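PDB 1UZB: 1-pyrroline-5-carboxylate dehydrogenase from Thermus thermophilus, which probably catalyses the NAD+-dependent oxidation of glutamate semialdehyde, in equilibrium with 1-pyrroline-5-carboxylate, to glutamate in proline breakdown. Local coordinates for residues His250-Ser261 with Gly278-Thr289. Sequence-based numbering, arbitrary orientation. Where two conformers were deposited one is given.
Sequences HPRIRFINFTGS and GQTWFKRAYVET
R254 lies over W281 where two parallel strands, 255-259 and 284-288, begin to pair; helix 262-272 joins them in a beta-alpha-beta unit of the aldehyde dehydrogenase fold. Along R254, CB lies 4.1 Å from CZ2 of W281. With CG anti to the backbone N (chi1 -172°) and a bend at chi2, CD comes over the face of the indole, 3.5 Å from the centroid of its five-membered ring, a CH-pi contact. NE follows above CG and CD2, and CZ sits over CB of W281, the guanidinium nearly flat on the ring with the planes at 14°, an off-centre cation-pi stack. At the tip NH2 donates to F282 O (3.0 Å), tilted from the guanidinium plane, while NH1 reaches the same carbonyl through a water. The opposite face of the indole carries the water that links P251 O to T280 N, and NE1 of W281 donates to I253 O at 3.0 Å. An alanine in place of W281 would probably leave R254 CD and NE without the indole face beneath them and I253 O without this donor. The extended K283 chain passes I253 O, and its NZ donates a hydrogen bond to H250 O (2.8 Å). Farther on, F258 packs on V264 and I268 of helix 262-272, and five backbone bonds join the strands, the last of them from G260 N to E288 O at 3.0 Å.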
loop_
_atom_site.group_PDB
_atom_site.type_symbol
_atom_site.label_atom_id
_atom_site.label_comp_id
_atom_site.label_asym_id
_atom_site.label_seq_id
_atom_site.Cartn_x
_atom_site.Cartn_y
_atom_site.Cartn_z
ATOM N N HIS A 250 -40.205 -19.957 8.807
ATOM C CA HIS A 250 -40.264 -20.621 7.509
ATOM C C HIS A 250 -38.992 -21.401 7.180
ATOM O O HIS A 250 -37.879 -20.915 7.388
ATOM C CB HIS A 250 -40.531 -19.575 6.424
ATOM C CG HIS A 250 -41.148 -20.128 5.178
ATOM N ND1 HIS A 250 -40.491 -21.008 4.344
ATOM C CD2 HIS A 250 -42.359 -19.908 4.614
ATOM C CE1 HIS A 250 -41.272 -21.306 3.321
ATOM N NE2 HIS A 250 -42.410 -20.651 3.461
ATOM N N PRO A 251 -39.137 -22.630 6.662
ATOM C CA PRO A 251 -37.941 -23.409 6.330
ATOM C C PRO A 251 -37.143 -22.813 5.172
ATOM O O PRO A 251 -35.957 -23.105 5.020
ATOM C CB PRO A 251 -38.509 -24.787 5.991
ATOM C CG PRO A 251 -39.872 -24.467 5.447
ATOM C CD PRO A 251 -40.363 -23.408 6.405
ATOM N N ARG A 252 -37.785 -21.965 4.373
ATOM C CA ARG A 252 -37.119 -21.360 3.223
ATOM C C ARG A 252 -36.625 -19.924 3.409
ATOM O O ARG A 252 -36.260 -19.257 2.439
ATOM C CB ARG A 252 -38.025 -21.443 1.992
ATOM C CG ARG A 252 -38.345 -22.868 1.563
ATOM C CD ARG A 252 -37.083 -23.635 1.196
ATOM N NE ARG A 252 -36.378 -23.024 0.074
ATOM C CZ ARG A 252 -35.257 -23.503 -0.457
ATOM N NH1 ARG A 252 -34.708 -24.607 0.031
ATOM N NH2 ARG A 252 -34.683 -22.876 -1.476
ATOM N N ILE A 253 -36.633 -19.438 4.644
ATOM C CA ILE A 253 -36.108 -18.104 4.925
ATOM C C ILE A 253 -34.655 -18.338 5.340
ATOM O O ILE A 253 -34.375 -19.109 6.262
ATOM C CB ILE A 253 -36.920 -17.398 6.041
ATOM C CG1 ILE A 253 -38.089 -16.641 5.408
ATOM C CG2 ILE A 253 -36.036 -16.446 6.838
ATOM C CD1 ILE A 253 -37.672 -15.429 4.573
ATOM N N ARG A 254 -33.728 -17.689 4.641
ATOM C CA ARG A 254 -32.300 -17.877 4.900
ATOM C C ARG A 254 -31.723 -17.073 6.057
ATOM O O ARG A 254 -30.836 -17.546 6.768
ATOM C CB ARG A 254 -31.501 -17.575 3.626
ATOM C CG ARG A 254 -30.016 -17.913 3.721
ATOM C CD ARG A 254 -29.811 -19.412 3.824
ATOM N NE ARG A 254 -28.435 -19.822 4.101
ATOM C CZ ARG A 254 -27.873 -19.799 5.304
ATOM N NH1 ARG A 254 -26.621 -20.210 5.456
ATOM N NH2 ARG A 254 -28.553 -19.364 6.358
ATOM N N PHE A 255 -32.207 -15.851 6.232
ATOM C CA PHE A 255 -31.723 -15.004 7.309
ATOM C C PHE A 255 -32.805 -14.060 7.773
ATOM O O PHE A 255 -33.783 -13.818 7.064
ATOM C CB PHE A 255 -30.492 -14.194 6.868
ATOM C CG PHE A 255 -30.746 -13.260 5.710
ATOM C CD1 PHE A 255 -30.538 -13.681 4.402
ATOM C CD2 PHE A 255 -31.197 -11.956 5.927
ATOM C CE1 PHE A 255 -30.770 -12.824 3.326
ATOM C CE2 PHE A 255 -31.432 -11.092 4.856
ATOM C CZ PHE A 255 -31.218 -11.527 3.553
ATOM N N ILE A 256 -32.611 -13.518 8.968
ATOM C CA ILE A 256 -33.558 -12.589 9.559
ATOM C C ILE A 256 -32.773 -11.397 10.081
ATOM O O ILE A 256 -31.805 -11.566 10.817
ATOM C CB ILE A 256 -34.300 -13.240 10.744
ATOM C CG1 ILE A 256 -35.030 -14.499 10.273
ATOM C CG2 ILE A 256 -35.286 -12.260 11.356
ATOM C CD1 ILE A 256 -35.209 -15.536 11.367
ATOM N N ASN A 257 -33.175 -10.198 9.673
ATOM C CA ASN A 257 -32.524 -8.978 10.127
ATOM C C ASN A 257 -33.613 -8.246 10.910
ATOM O O ASN A 257 -34.629 -7.838 10.344
ATOM C CB ASN A 257 -32.043 -8.160 8.925
ATOM C CG ASN A 257 -30.965 -7.155 9.292
ATOM O OD1 ASN A 257 -30.444 -7.157 10.409
ATOM N ND2 ASN A 257 -30.621 -6.292 8.343
ATOM N N PHE A 258 -33.405 -8.104 12.214
ATOM C CA PHE A 258 -34.392 -7.484 13.085
ATOM C C PHE A 258 -33.865 -6.379 13.981
ATOM O O PHE A 258 -32.758 -6.463 14.512
ATOM C CB PHE A 258 -35.018 -8.564 13.976
ATOM C CG PHE A 258 -35.853 -8.022 15.105
ATOM C CD1 PHE A 258 -37.179 -7.666 14.898
ATOM C CD2 PHE A 258 -35.309 -7.880 16.381
ATOM C CE1 PHE A 258 -37.958 -7.178 15.945
ATOM C CE2 PHE A 258 -36.079 -7.390 17.439
ATOM C CZ PHE A 258 -37.404 -7.040 17.219
ATOM N N THR A 259 -34.687 -5.348 14.145
ATOM C CA THR A 259 -34.382 -4.236 15.034
ATOM C C THR A 259 -35.707 -3.924 15.719
ATOM O O THR A 259 -36.704 -3.645 15.055
ATOM C CB THR A 259 -33.876 -2.989 14.277
ATOM O OG1 THR A 259 -32.652 -3.304 13.599
ATOM C CG2 THR A 259 -33.614 -1.850 15.257
ATOM N N GLY A 260 -35.713 -4.008 17.044
ATOM C CA GLY A 260 -36.920 -3.749 17.808
ATOM C C GLY A 260 -36.735 -4.085 19.277
ATOM O O GLY A 260 -35.618 -4.034 19.798
ATOM N N SER A 261 -37.826 -4.449 19.944
ATOM C CA SER A 261 -37.784 -4.764 21.367
ATOM C C SER A 261 -37.068 -6.067 21.702
ATOM O O SER A 261 -37.001 -6.994 20.890
ATOM C CB SER A 261 -39.202 -4.831 21.937
ATOM O OG SER A 261 -39.869 -5.991 21.471
ATOM N N GLY A 278 -37.998 -29.627 6.843
ATOM C CA GLY A 278 -37.541 -29.465 5.472
ATOM C C GLY A 278 -36.432 -28.444 5.278
ATOM O O GLY A 278 -35.887 -28.321 4.186
ATOM N N GLN A 279 -36.093 -27.715 6.338
ATOM C CA GLN A 279 -35.054 -26.692 6.276
ATOM C C GLN A 279 -33.691 -27.320 5.979
ATOM O O GLN A 279 -33.334 -28.346 6.558
ATOM C CB GLN A 279 -35.023 -25.942 7.604
ATOM C CG GLN A 279 -34.193 -24.675 7.622
ATOM C CD GLN A 279 -34.347 -23.949 8.939
ATOM O OE1 GLN A 279 -35.468 -23.674 9.375
ATOM N NE2 GLN A 279 -33.229 -23.643 9.589
ATOM N N THR A 280 -32.924 -26.689 5.091
ATOM C CA THR A 280 -31.621 -27.219 4.701
ATOM C C THR A 280 -30.421 -26.329 5.016
ATOM O O THR A 280 -29.406 -26.366 4.316
ATOM C CB THR A 280 -31.597 -27.547 3.198
ATOM O OG1 THR A 280 -31.945 -26.376 2.451
ATOM C CG2 THR A 280 -32.589 -28.661 2.882
ATOM N N TRP A 281 -30.533 -25.532 6.071
ATOM C CA TRP A 281 -29.436 -24.664 6.480
ATOM C C TRP A 281 -29.628 -24.180 7.900
ATOM O O TRP A 281 -30.697 -24.360 8.493
ATOM C CB TRP A 281 -29.321 -23.444 5.553
ATOM C CG TRP A 281 -30.596 -22.654 5.390
ATOM C CD1 TRP A 281 -31.298 -21.993 6.364
ATOM C CD2 TRP A 281 -31.312 -22.444 4.170
ATOM N NE1 TRP A 281 -32.407 -21.383 5.818
ATOM C CE2 TRP A 281 -32.437 -21.645 4.473
ATOM C CE3 TRP A 281 -31.109 -22.852 2.846
ATOM C CZ2 TRP A 281 -33.359 -21.248 3.496
ATOM C CZ3 TRP A 281 -32.028 -22.455 1.876
ATOM C CH2 TRP A 281 -33.137 -21.662 2.208
ATOM N N PHE A 282 -28.575 -23.586 8.447
ATOM C CA PHE A 282 -28.624 -23.014 9.779
ATOM C C PHE A 282 -28.910 -21.534 9.538
ATOM O O PHE A 282 -28.105 -20.822 8.936
ATOM C CB PHE A 282 -27.281 -23.184 10.500
ATOM C CG PHE A 282 -26.989 -24.599 10.918
ATOM C CD1 PHE A 282 -26.434 -25.514 10.027
ATOM C CD2 PHE A 282 -27.290 -25.021 12.208
ATOM C CE1 PHE A 282 -26.187 -26.829 10.418
ATOM C CE2 PHE A 282 -27.049 -26.329 12.609
ATOM C CZ PHE A 282 -26.496 -27.239 11.713
ATOM N N LYS A 283 -30.073 -21.077 9.983
ATOM C CA LYS A 283 -30.462 -19.686 9.799
ATOM C C LYS A 283 -29.583 -18.691 10.533
ATOM O O LYS A 283 -29.106 -18.954 11.638
ATOM C CB LYS A 283 -31.896 -19.467 10.280
ATOM C CG LYS A 283 -32.956 -20.102 9.427
ATOM C CD LYS A 283 -34.315 -19.938 10.080
ATOM C CE LYS A 283 -35.413 -20.414 9.157
ATOM N NZ LYS A 283 -36.726 -20.452 9.854
ATOM N N ARG A 284 -29.380 -17.537 9.909
ATOM C CA ARG A 284 -28.629 -16.470 10.540
ATOM C C ARG A 284 -29.672 -15.455 10.974
ATOM O O ARG A 284 -30.588 -15.133 10.219
ATOM C CB ARG A 284 -27.652 -15.821 9.564
ATOM C CG ARG A 284 -26.507 -16.720 9.156
ATOM C CD ARG A 284 -25.435 -15.926 8.439
ATOM N NE ARG A 284 -24.384 -16.801 7.930
ATOM C CZ ARG A 284 -23.321 -16.378 7.257
ATOM N NH1 ARG A 284 -23.157 -15.085 7.009
ATOM N NH2 ARG A 284 -22.426 -17.253 6.820
ATOM N N ALA A 285 -29.549 -14.979 12.206
ATOM C CA ALA A 285 -30.473 -13.991 12.742
ATOM C C ALA A 285 -29.665 -12.880 13.383
ATOM O O ALA A 285 -28.863 -13.126 14.291
ATOM C CB ALA A 285 -31.398 -14.629 13.770
ATOM N N TYR A 286 -29.869 -11.663 12.897
ATOM C CA TYR A 286 -29.176 -10.499 13.423
ATOM C C TYR A 286 -30.226 -9.665 14.128
ATOM O O TYR A 286 -31.264 -9.350 13.551
ATOM C CB TYR A 286 -28.521 -9.726 12.275
ATOM C CG TYR A 286 -28.184 -10.566 11.053
ATOM C CD1 TYR A 286 -29.101 -10.719 10.015
ATOM C CD2 TYR A 286 -26.951 -11.209 10.938
ATOM C CE1 TYR A 286 -28.799 -11.489 8.892
ATOM C CE2 TYR A 286 -26.640 -11.981 9.817
ATOM C CZ TYR A 286 -27.569 -12.115 8.796
ATOM O OH TYR A 286 -27.268 -12.856 7.671
ATOM N N VAL A 287 -29.976 -9.338 15.391
ATOM C CA VAL A 287 -30.939 -8.565 16.155
ATOM C C VAL A 287 -30.328 -7.399 16.931
ATOM O O VAL A 287 -29.253 -7.521 17.520
ATOM C CB VAL A 287 -31.701 -9.477 17.150
ATOM C CG1 VAL A 287 -32.356 -10.636 16.404
ATOM C CG2 VAL A 287 -30.750 -10.003 18.211
ATOM N N GLU A 288 -31.012 -6.258 16.894
ATOM C CA GLU A 288 -30.609 -5.058 17.630
ATOM C C GLU A 288 -31.825 -4.877 18.525
ATOM O O GLU A 288 -32.921 -4.590 18.038
ATOM C CB GLU A 288 -30.430 -3.865 16.685
ATOM C CG GLU A 288 -29.717 -2.659 17.298
ATOM C CD GLU A 288 -30.668 -1.592 17.816
ATOM O OE1 GLU A 288 -31.315 -1.806 18.865
ATOM O OE2 GLU A 288 -30.772 -0.534 17.161
ATOM N N THR A 289 -31.623 -5.038 19.829
ATOM C CA THR A 289 -32.719 -5.019 20.787
ATOM C C THR A 289 -32.834 -3.933 21.854
ATOM O O THR A 289 -33.358 -4.193 22.941
ATOM C CB THR A 289 -32.772 -6.383 21.483
ATOM O OG1 THR A 289 -31.442 -6.763 21.865
ATOM C CG2 THR A 289 -33.330 -7.437 20.539
HETATM O O HOH W 1 -34.153 -24.553 3.585
HETATM O O HOH W 2 -36.133 -26.358 2.282
HETATM O O HOH W 3 -25.537 -20.805 8.109
HETATM O O HOH W 4 -34.509 -1.824 19.216
#